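Local coordinates for tRNA (cytosine(38)-C(5))-methyltransferase (Schizosaccharomyces pombe, PDB 6FDF), which methylates cytosine 38 in the anticodon loop of tRNA(Asp), and less strongly that of tRNA(Glu), using S-adenosyl-L-methionine as methyl donor, at residues I202-E207 with A287-G291; L222-H227 with F269-M274; I256-H262 with A275-F281. Residue numbers count along the deposited sequence, not the author numbering.

How the interactions relate
Interactions 2 and 3 lie in what is probably the target recognition region. Interaction 1 joins the loop after strand 168-175 to helix 283-289, and its L289 side chain is about 14 Å from the bound S-adenosyl-L-homocysteine. Interaction 3, centred about 16 Å from the centre of interaction 1, touches it through I202 and L206: I202 CG2 is 3.7 Å and L206 CD2 3.8 Å from F281 CE1, and L206 CD2 is 3.9 Å from L257 CD2. Interaction 2 lies farther out, its centre about 12 Å from that of interaction 3; F269 CD2 meets L276 CD1 at 3.7 Å, and L222 CD2 meets L278 CD1 at 3.8 Å. Interactions 1 and 2 do not touch.

Interaction 1: residues I202-E207 with A287-G291; sequences IRDYLE and ARLMG
L289 lays its CD2 methyl over one face of the Y205 ring, 3.9 Å from the ring centroid and 19° off the normal, a CH-pi contact in which CD2 is 3.7 Å from Y205 CG. Y205 has chi1 m and chi2 76°. The CA-to-CB bond of L289 points sideways, and its m,t rotamer carries CD2 to the ring and to within 4.4 Å of I202 CD1. Residues 202-204 form a 3-10 turn, with Y205 N bonded to I202 O at 2.9 Å, after which L206 and E207 are extended (psi 147° and 159°). The backbones come closest at Y205 and R288, with CA atoms 6.1 Å apart. Here the loop between strand 168-175 and helix 219-225 is pinned to helix 283-289; this helix and the turn after it (ARLMG) probably correspond to motif IX of the C5-methyltransferases, which is associated with organising the target recognition region. R288 reaches back in an m,t,t rotamer so that NH1 donates to Y205 O (3.1 Å, 167°); its CB is 3.9 Å from Y205 CD2. The guanidinium also forms a salt bridge to E294 through NE, whereas the E207 carboxylate pairs with R210. At the end of the helix, G291 (phi 87°) is the C-prime residue of a Schellman motif, its N bonded to R288 O at 3.0 Å and the N of the next residue to A287 O.

Interaction 2: residues L222-H227 with F269-M274; sequences LNKWGH and FERNRM
F269, still on helix 265-272, points its CA-to-CB bond at the 222-227 segment and, with chi1 t, places CZ 3.5 Å from G226 C and CE2 4.4 Å from L222 CD2. A CB on G226 would lie 2.7 Å from F269 CZ, so this position has no room for a side chain. The ring also meets H227 obliquely, centroids 5.0 Å apart and planes at 50°. Next, E270 (m,m) turns its carboxylate so that OE2 accepts a 2.6 Å hydrogen bond from NE2 of H227 (chi1 m), a histidine-carboxylate hydrogen bond between two solvent-exposed side chains. At N272 the backbone is extended (-165°/96°), and its OD1 takes a weak 3.1 Å bond from M274 N. R273, in a p,t,p rotamer, folds back toward the partner: NH1 donates to L222 O (2.9 Å, 151°), an oxygen that also receives a weak 3.0 Å bond from G226 N, while R273 CD lies 3.9 Å from L222 CB and 3.4 Å from N223 OD1, which sits over a face of the guanidinium. M274 (m,m,m) then brings SD to 3.5 Å from L222 CD1. The CA register, L222 with R273 (7.4 Å) and H227 with F269 (8.6 Å), shows the two segments running in opposite senses. This is the packing of two helix ends, 219-225 and 265-272, within what is probably the target recognition region.

Interaction 3: residues I256-H262 with A275-F281; sequences ILQMSDH and ALQLRYF
I256 and L278 make the apolar centre, I256 CD1 lying 4.0 Å from L278 CD2; that same L278 methyl is 3.8 Å from Q258 CA, and I231 of the next strand packs against all three residues. I256 CG2 touches Y280 CD1 at 3.7 Å, and L257 CB meets F281 CZ at 4.4 Å. The backbones run antiparallel. L257 and R279 form a hydrogen-bonded pair (L257 N to R279 O 2.9 Å, R279 N to L257 O 3.0 Å), and Q258 and L278 a non-hydrogen-bonded pair with CA atoms 4.6 Å apart. Strands 256-258 and 278-279, joined through helix 265-272, thus pair in a small mixed sheet completed by strand 231-232. Q277 takes left-handed backbone angles (53°/55°), and backbone hydrogen bonding continues past the strands, M259 N to Q277 O (3.1 Å) and S260 N to L276 O (3.2 Å). On the face with L257, R279 lays its guanidinium over L257 CD2, 3.4 Å from NH2, salt-bridges E285 and makes a cation-pi contact with W212. At the polar end, S260 OG and H262 ND1 are hydrogen-bonded at 2.7 Å, and Q258 NE2 (rotamer t,t) donates to H262 O (2.9 Å) and S260 O (3.1 Å), with its OE1 bonded to T265.

Interaction 1: residues I202-E207 with A287-G291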
loop_
_atom_site.group_PDB
_atom_site.type_symbol
_atom_site.label_atom_id
_atom_site.label_comp_id
_atom_site.label_asym_id
_atom_site.label_seq_id
_atom_site.Cartn_x
_atom_site.Cartn_y
_atom_site.Cartn_z
ATOM N N ILE A 202 -9.731 13.686 10.032
ATOM C CA ILE A 202 -9.795 12.369 10.663
ATOM C C ILE A 202 -11.236 11.953 10.933
ATOM O O ILE A 202 -11.613 10.793 10.716
ATOM C CB ILE A 202 -8.947 12.359 11.949
ATOM C CG1 ILE A 202 -7.475 12.582 11.603
ATOM C CG2 ILE A 202 -9.123 11.050 12.690
ATOM C CD1 ILE A 202 -6.911 11.523 10.679
ATOM N N ARG A 203 -12.068 12.896 11.392
ATOM C CA ARG A 203 -13.456 12.580 11.731
ATOM C C ARG A 203 -14.205 11.945 10.565
ATOM O O ARG A 203 -15.154 11.183 10.780
ATOM C CB ARG A 203 -14.191 13.851 12.174
ATOM C CG ARG A 203 -14.197 14.955 11.113
ATOM C CD ARG A 203 -15.117 16.114 11.487
ATOM N NE ARG A 203 -14.406 17.225 12.114
ATOM C CZ ARG A 203 -14.164 18.390 11.518
ATOM N NH1 ARG A 203 -13.512 19.346 12.168
ATOM N NH2 ARG A 203 -14.578 18.606 10.276
ATOM N N ASP A 204 -13.795 12.235 9.330
ATOM C CA ASP A 204 -14.496 11.701 8.167
ATOM C C ASP A 204 -14.255 10.212 7.966
ATOM O O ASP A 204 -14.944 9.594 7.151
ATOM C CB ASP A 204 -14.086 12.471 6.911
ATOM C CG ASP A 204 -14.513 13.926 6.959
ATOM O OD1 ASP A 204 -15.729 14.190 7.090
ATOM O OD2 ASP A 204 -13.633 14.809 6.871
ATOM N N TYR A 205 -13.297 9.630 8.681
ATOM C CA TYR A 205 -12.962 8.223 8.559
ATOM C C TYR A 205 -13.295 7.417 9.805
ATOM O O TYR A 205 -13.226 6.183 9.761
ATOM C CB TYR A 205 -11.468 8.070 8.228
ATOM C CG TYR A 205 -11.094 8.695 6.901
ATOM C CD1 TYR A 205 -10.965 10.076 6.775
ATOM C CD2 TYR A 205 -10.884 7.911 5.773
ATOM C CE1 TYR A 205 -10.643 10.655 5.565
ATOM C CE2 TYR A 205 -10.551 8.484 4.558
ATOM C CZ TYR A 205 -10.435 9.856 4.461
ATOM O OH TYR A 205 -10.102 10.428 3.255
ATOM N N LEU A 206 -13.640 8.075 10.911
ATOM C CA LEU A 206 -13.812 7.369 12.171
ATOM C C LEU A 206 -15.092 6.544 12.181
ATOM O O LEU A 206 -16.114 6.922 11.595
ATOM C CB LEU A 206 -13.831 8.358 13.341
ATOM C CG LEU A 206 -12.562 9.174 13.593
ATOM C CD1 LEU A 206 -12.747 10.139 14.758
ATOM C CD2 LEU A 206 -11.365 8.246 13.832
ATOM N N GLU A 207 -15.031 5.418 12.885
ATOM C CA GLU A 207 -16.245 4.735 13.290
ATOM C C GLU A 207 -16.883 5.518 14.428
ATOM O O GLU A 207 -16.219 6.278 15.138
ATOM C CB GLU A 207 -15.946 3.300 13.722
ATOM C CG GLU A 207 -15.457 2.408 12.588
ATOM C CD GLU A 207 -15.299 0.962 13.014
ATOM O OE1 GLU A 207 -16.238 0.163 12.809
ATOM O OE2 GLU A 207 -14.233 0.625 13.570
ATOM N N ALA A 287 -8.051 0.844 7.433
ATOM C CA ALA A 287 -8.440 0.473 6.075
ATOM C C ALA A 287 -9.076 1.651 5.342
ATOM O O ALA A 287 -8.767 1.907 4.171
ATOM C CB ALA A 287 -9.395 -0.724 6.106
ATOM N N ARG A 288 -9.979 2.369 6.013
ATOM C CA ARG A 288 -10.617 3.530 5.398
ATOM C C ARG A 288 -9.597 4.606 5.050
ATOM O O ARG A 288 -9.636 5.180 3.957
ATOM C CB ARG A 288 -11.677 4.097 6.338
ATOM C CG ARG A 288 -12.908 3.235 6.502
ATOM C CD ARG A 288 -13.794 3.837 7.578
ATOM N NE ARG A 288 -15.057 3.126 7.733
ATOM C CZ ARG A 288 -15.963 3.423 8.659
ATOM N NH1 ARG A 288 -15.736 4.410 9.513
ATOM N NH2 ARG A 288 -17.091 2.732 8.730
ATOM N N LEU A 289 -8.661 4.881 5.959
ATOM C CA LEU A 289 -7.645 5.887 5.666
ATOM C C LEU A 289 -6.758 5.468 4.502
ATOM O O LEU A 289 -6.179 6.325 3.827
ATOM C CB LEU A 289 -6.805 6.160 6.913
ATOM C CG LEU A 289 -7.533 6.984 7.974
ATOM C CD1 LEU A 289 -6.893 6.773 9.343
ATOM C CD2 LEU A 289 -7.518 8.461 7.595
ATOM N N MET A 290 -6.632 4.167 4.252
ATOM C CA MET A 290 -5.853 3.678 3.124
ATOM C C MET A 290 -6.693 3.485 1.865
ATOM O O MET A 290 -6.173 2.996 0.856
ATOM C CB MET A 290 -5.144 2.377 3.507
ATOM C CG MET A 290 -4.089 2.596 4.582
ATOM S SD MET A 290 -3.177 1.097 4.978
ATOM C CE MET A 290 -2.036 1.713 6.211
ATOM N N GLY A 291 -7.964 3.878 1.898
ATOM C CA GLY A 291 -8.817 3.875 0.727
ATOM C C GLY A 291 -9.541 2.579 0.434
ATOM O O GLY A 291 -10.154 2.465 -0.633
#

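Interaction 2: residues L222-H227 with F269-M274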
loop_
_atom_site.group_PDB
_atom_site.type_symbol
_atom_site.label_atom_id
_atom_site.label_comp_id
_atom_site.label_asym_id
_atom_site.label_seq_id
_atom_site.Cartn_x
_atom_site.Cartn_y
_atom_site.Cartn_z
ATOM N N LEU A 222 1.757 4.252 28.001
ATOM C CA LEU A 222 1.748 5.715 28.047
ATOM C C LEU A 222 2.720 6.253 29.090
ATOM O O LEU A 222 3.314 7.324 28.896
ATOM C CB LEU A 222 0.327 6.220 28.323
ATOM C CG LEU A 222 -0.656 6.141 27.150
ATOM C CD1 LEU A 222 -2.079 6.439 27.591
ATOM C CD2 LEU A 222 -0.234 7.099 26.045
ATOM N N ASN A 223 2.900 5.536 30.201
ATOM C CA ASN A 223 3.824 5.996 31.230
ATOM C C ASN A 223 5.277 5.793 30.819
ATOM O O ASN A 223 6.146 6.585 31.203
ATOM C CB ASN A 223 3.543 5.283 32.551
ATOM C CG ASN A 223 2.362 5.877 33.294
ATOM O OD1 ASN A 223 1.926 6.993 33.001
ATOM N ND2 ASN A 223 1.841 5.134 34.264
ATOM N N LYS A 224 5.566 4.737 30.058
ATOM C CA LYS A 224 6.944 4.426 29.698
ATOM C C LYS A 224 7.416 5.184 28.460
ATOM O O LYS A 224 8.550 5.676 28.434
ATOM C CB LYS A 224 7.099 2.919 29.475
ATOM C CG LYS A 224 8.534 2.472 29.249
ATOM C CD LYS A 224 9.476 3.094 30.269
ATOM C CE LYS A 224 10.334 2.037 30.948
ATOM N NZ LYS A 224 11.100 1.234 29.957
ATOM N N TRP A 225 6.577 5.276 27.429
ATOM C CA TRP A 225 6.987 5.813 26.137
ATOM C C TRP A 225 6.023 6.871 25.613
ATOM O O TRP A 225 6.122 7.245 24.438
ATOM C CB TRP A 225 7.110 4.700 25.087
ATOM C CG TRP A 225 7.992 3.535 25.468
ATOM C CD1 TRP A 225 7.606 2.230 25.617
ATOM C CD2 TRP A 225 9.405 3.564 25.721
ATOM N NE1 TRP A 225 8.688 1.449 25.956
ATOM C CE2 TRP A 225 9.803 2.241 26.023
ATOM C CE3 TRP A 225 10.369 4.575 25.724
ATOM C CZ2 TRP A 225 11.123 1.908 26.326
ATOM C CZ3 TRP A 225 11.680 4.243 26.029
ATOM C CH2 TRP A 225 12.045 2.920 26.326
ATOM N N GLY A 226 5.075 7.329 26.436
ATOM C CA GLY A 226 3.952 8.100 25.922
ATOM C C GLY A 226 4.335 9.388 25.218
ATOM O O GLY A 226 3.633 9.827 24.302
ATOM N N HIS A 227 5.453 10.003 25.612
ATOM C CA HIS A 227 5.876 11.234 24.946
ATOM C C HIS A 227 6.253 11.008 23.485
ATOM O O HIS A 227 6.343 11.977 22.725
ATOM C CB HIS A 227 7.039 11.877 25.706
ATOM C CG HIS A 227 6.649 12.430 27.044
ATOM N ND1 HIS A 227 6.944 11.791 28.229
ATOM C CD2 HIS A 227 5.974 13.554 27.380
ATOM C CE1 HIS A 227 6.476 12.503 29.238
ATOM N NE2 HIS A 227 5.881 13.578 28.751
ATOM N N PHE A 269 -1.390 16.199 29.033
ATOM C CA PHE A 269 -0.615 14.962 29.088
ATOM C C PHE A 269 0.188 14.875 30.381
ATOM O O PHE A 269 0.246 13.814 31.014
ATOM C CB PHE A 269 0.302 14.859 27.871
ATOM C CG PHE A 269 0.875 13.480 27.658
ATOM C CD1 PHE A 269 2.007 13.070 28.352
ATOM C CD2 PHE A 269 0.280 12.597 26.776
ATOM C CE1 PHE A 269 2.538 11.801 28.166
ATOM C CE2 PHE A 269 0.805 11.321 26.582
ATOM C CZ PHE A 269 1.938 10.928 27.281
ATOM N N GLU A 270 0.806 15.987 30.797
ATOM C CA GLU A 270 1.550 15.984 32.053
ATOM C C GLU A 270 0.618 15.933 33.254
ATOM O O GLU A 270 0.978 15.369 34.295
ATOM C CB GLU A 270 2.453 17.218 32.133
ATOM C CG GLU A 270 3.487 17.313 31.019
ATOM C CD GLU A 270 4.342 16.060 30.887
ATOM O OE1 GLU A 270 4.640 15.421 31.921
ATOM O OE2 GLU A 270 4.711 15.715 29.748
ATOM N N ARG A 271 -0.578 16.513 33.130
ATOM C CA ARG A 271 -1.520 16.532 34.244
ATOM C C ARG A 271 -2.054 15.135 34.533
ATOM O O ARG A 271 -1.973 14.651 35.668
ATOM C CB ARG A 271 -2.660 17.507 33.939
ATOM C CG ARG A 271 -2.229 18.972 33.970
ATOM C CD ARG A 271 -3.361 19.929 33.616
ATOM N NE ARG A 271 -2.965 21.322 33.831
ATOM C CZ ARG A 271 -3.617 22.375 33.343
ATOM N NH1 ARG A 271 -4.703 22.205 32.597
ATOM N NH2 ARG A 271 -3.182 23.602 33.600
ATOM N N ASN A 272 -2.617 14.482 33.512
ATOM C CA ASN A 272 -3.138 13.121 33.637
ATOM C C ASN A 272 -3.325 12.603 32.211
ATOM O O ASN A 272 -4.353 12.881 31.585
ATOM C CB ASN A 272 -4.440 13.089 34.425
ATOM C CG ASN A 272 -5.102 11.716 34.420
ATOM O OD1 ASN A 272 -4.502 10.716 34.025
ATOM N ND2 ASN A 272 -6.352 11.669 34.866
ATOM N N ARG A 273 -2.331 11.863 31.711
ATOM C CA ARG A 273 -2.367 11.407 30.327
ATOM C C ARG A 273 -3.497 10.420 30.068
ATOM O O ARG A 273 -3.903 10.252 28.914
ATOM C CB ARG A 273 -1.021 10.788 29.938
ATOM C CG ARG A 273 -0.613 9.586 30.784
ATOM C CD ARG A 273 0.880 9.323 30.690
ATOM N NE ARG A 273 1.648 10.353 31.384
ATOM C CZ ARG A 273 2.967 10.492 31.301
ATOM N NH1 ARG A 273 3.685 9.666 30.550
ATOM N NH2 ARG A 273 3.574 11.463 31.970
ATOM N N MET A 274 -4.025 9.768 31.105
ATOM C CA MET A 274 -5.146 8.861 30.885
ATOM C C MET A 274 -6.451 9.607 30.638
ATOM O O MET A 274 -7.377 9.035 30.055
ATOM C CB MET A 274 -5.306 7.906 32.070
ATOM C CG MET A 274 -4.095 7.021 32.312
ATOM S SD MET A 274 -3.534 6.222 30.801
ATOM C CE MET A 274 -4.860 5.048 30.543
#

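Interaction 3: residues I256-H262 with A275-F281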
loop_
_atom_site.group_PDB
_atom_site.type_symbol
_atom_site.label_atom_id
_atom_site.label_comp_id
_atom_site.label_asym_id
_atom_site.label_seq_id
_atom_site.Cartn_x
_atom_site.Cartn_y
_atom_site.Cartn_z
ATOM N N ILE A 256 -2.055 8.094 17.317
ATOM C CA ILE A 256 -3.174 7.652 18.135
ATOM C C ILE A 256 -4.150 8.814 18.268
ATOM O O ILE A 256 -3.818 9.969 17.990
ATOM C CB ILE A 256 -2.737 7.136 19.522
ATOM C CG1 ILE A 256 -1.861 8.159 20.244
ATOM C CG2 ILE A 256 -1.978 5.805 19.375
ATOM C CD1 ILE A 256 -1.563 7.802 21.686
ATOM N N LEU A 257 -5.360 8.494 18.715
ATOM C CA LEU A 257 -6.502 9.406 18.681
ATOM C C LEU A 257 -6.879 9.847 20.089
ATOM O O LEU A 257 -7.178 9.007 20.946
ATOM C CB LEU A 257 -7.705 8.741 18.010
ATOM C CG LEU A 257 -8.932 9.647 17.851
ATOM C CD1 LEU A 257 -8.674 10.721 16.814
ATOM C CD2 LEU A 257 -10.159 8.819 17.491
ATOM N N GLN A 258 -6.890 11.160 20.314
ATOM C CA GLN A 258 -7.434 11.738 21.538
ATOM C C GLN A 258 -8.945 11.873 21.399
ATOM O O GLN A 258 -9.427 12.590 20.515
ATOM C CB GLN A 258 -6.811 13.104 21.813
ATOM C CG GLN A 258 -7.515 13.892 22.916
ATOM C CD GLN A 258 -6.942 15.289 23.098
ATOM O OE1 GLN A 258 -5.767 15.533 22.825
ATOM N NE2 GLN A 258 -7.773 16.212 23.569
ATOM N N MET A 259 -9.691 11.190 22.268
ATOM C CA MET A 259 -11.145 11.304 22.270
ATOM C C MET A 259 -11.670 12.369 23.225
ATOM O O MET A 259 -12.836 12.768 23.102
ATOM C CB MET A 259 -11.781 9.955 22.611
ATOM C CG MET A 259 -11.525 8.883 21.559
ATOM S SD MET A 259 -12.561 7.413 21.735
ATOM C CE MET A 259 -11.809 6.621 23.151
ATOM N N SER A 260 -10.860 12.830 24.175
ATOM C CA SER A 260 -11.308 13.891 25.064
ATOM C C SER A 260 -11.295 15.239 24.338
ATOM O O SER A 260 -10.751 15.383 23.241
ATOM C CB SER A 260 -10.432 13.936 26.314
ATOM O OG SER A 260 -9.182 14.538 26.021
ATOM N N ASP A 261 -11.898 16.240 24.976
ATOM C CA ASP A 261 -12.066 17.554 24.370
ATOM C C ASP A 261 -10.967 18.540 24.747
ATOM O O ASP A 261 -11.062 19.713 24.367
ATOM C CB ASP A 261 -13.429 18.142 24.753
ATOM C CG ASP A 261 -13.567 18.369 26.244
ATOM O OD1 ASP A 261 -13.150 17.487 27.023
ATOM O OD2 ASP A 261 -14.095 19.430 26.637
ATOM N N HIS A 262 -9.947 18.107 25.488
ATOM C CA HIS A 262 -8.887 19.017 25.916
ATOM C C HIS A 262 -8.262 19.717 24.715
ATOM O O HIS A 262 -7.837 19.069 23.757
ATOM C CB HIS A 262 -7.809 18.263 26.699
ATOM C CG HIS A 262 -8.306 17.611 27.952
ATOM N ND1 HIS A 262 -8.817 16.331 27.973
ATOM C CD2 HIS A 262 -8.365 18.060 29.228
ATOM C CE1 HIS A 262 -9.172 16.021 29.207
ATOM N NE2 HIS A 262 -8.906 17.053 29.988
ATOM N N ALA A 275 -6.546 10.868 31.060
ATOM C CA ALA A 275 -7.760 11.646 30.851
ATOM C C ALA A 275 -7.912 12.121 29.413
ATOM O O ALA A 275 -8.974 12.644 29.055
ATOM C CB ALA A 275 -7.782 12.852 31.792
ATOM N N LEU A 276 -6.882 11.951 28.585
ATOM C CA LEU A 276 -6.982 12.257 27.166
ATOM C C LEU A 276 -7.793 11.225 26.400
ATOM O O LEU A 276 -8.129 11.477 25.237
ATOM C CB LEU A 276 -5.587 12.358 26.549
ATOM C CG LEU A 276 -4.785 13.590 26.968
ATOM C CD1 LEU A 276 -3.332 13.449 26.533
ATOM C CD2 LEU A 276 -5.413 14.852 26.388
ATOM N N GLN A 277 -8.106 10.082 27.016
ATOM C CA GLN A 277 -8.903 9.034 26.376
ATOM C C GLN A 277 -8.298 8.652 25.029
ATOM O O GLN A 277 -8.956 8.681 23.987
ATOM C CB GLN A 277 -10.362 9.471 26.221
ATOM C CG GLN A 277 -11.017 9.940 27.507
ATOM C CD GLN A 277 -12.460 10.362 27.296
ATOM O OE1 GLN A 277 -12.833 11.500 27.578
ATOM N NE2 GLN A 277 -13.276 9.447 26.787
ATOM N N LEU A 278 -7.016 8.290 25.062
ATOM C CA LEU A 278 -6.282 7.955 23.852
ATOM C C LEU A 278 -6.577 6.520 23.446
ATOM O O LEU A 278 -6.517 5.608 24.279
ATOM C CB LEU A 278 -4.783 8.134 24.085
ATOM C CG LEU A 278 -4.353 9.560 24.425
ATOM C CD1 LEU A 278 -3.008 9.564 25.143
ATOM C CD2 LEU A 278 -4.277 10.387 23.160
ATOM N N ARG A 279 -6.873 6.316 22.165
ATOM C CA ARG A 279 -7.092 4.983 21.626
ATOM C C ARG A 279 -6.353 4.833 20.305
ATOM O O ARG A 279 -6.057 5.817 19.623
ATOM C CB ARG A 279 -8.586 4.685 21.418
ATOM C CG ARG A 279 -9.267 5.471 20.291
ATOM C CD ARG A 279 -10.656 4.875 20.036
ATOM N NE ARG A 279 -11.489 5.619 19.088
ATOM C CZ ARG A 279 -11.458 5.444 17.767
ATOM N NH1 ARG A 279 -10.609 4.575 17.226
ATOM N NH2 ARG A 279 -12.269 6.147 16.982
ATOM N N TYR A 280 -6.055 3.582 19.948
ATOM C CA TYR A 280 -5.592 3.285 18.601
ATOM C C TYR A 280 -6.742 3.452 17.614
ATOM O O TYR A 280 -7.913 3.299 17.967
ATOM C CB TYR A 280 -5.041 1.855 18.523
ATOM C CG TYR A 280 -3.886 1.619 19.469
ATOM C CD1 TYR A 280 -2.624 2.139 19.192
ATOM C CD2 TYR A 280 -4.051 0.878 20.635
ATOM C CE1 TYR A 280 -1.560 1.940 20.057
ATOM C CE2 TYR A 280 -2.991 0.668 21.505
ATOM C CZ TYR A 280 -1.747 1.198 21.207
ATOM O OH TYR A 280 -0.687 0.996 22.067
ATOM N N PHE A 281 -6.404 3.783 16.370
ATOM C CA PHE A 281 -7.374 3.616 15.297
ATOM C C PHE A 281 -7.736 2.145 15.179
ATOM O O PHE A 281 -6.886 1.269 15.352
ATOM C CB PHE A 281 -6.810 4.131 13.969
ATOM C CG PHE A 281 -6.657 5.624 13.919
ATOM C CD1 PHE A 281 -7.751 6.437 13.665
ATOM C CD2 PHE A 281 -5.422 6.217 14.121
ATOM C CE1 PHE A 281 -7.614 7.814 13.621
ATOM C CE2 PHE A 281 -5.282 7.593 14.076
ATOM C CZ PHE A 281 -6.381 8.391 13.827
#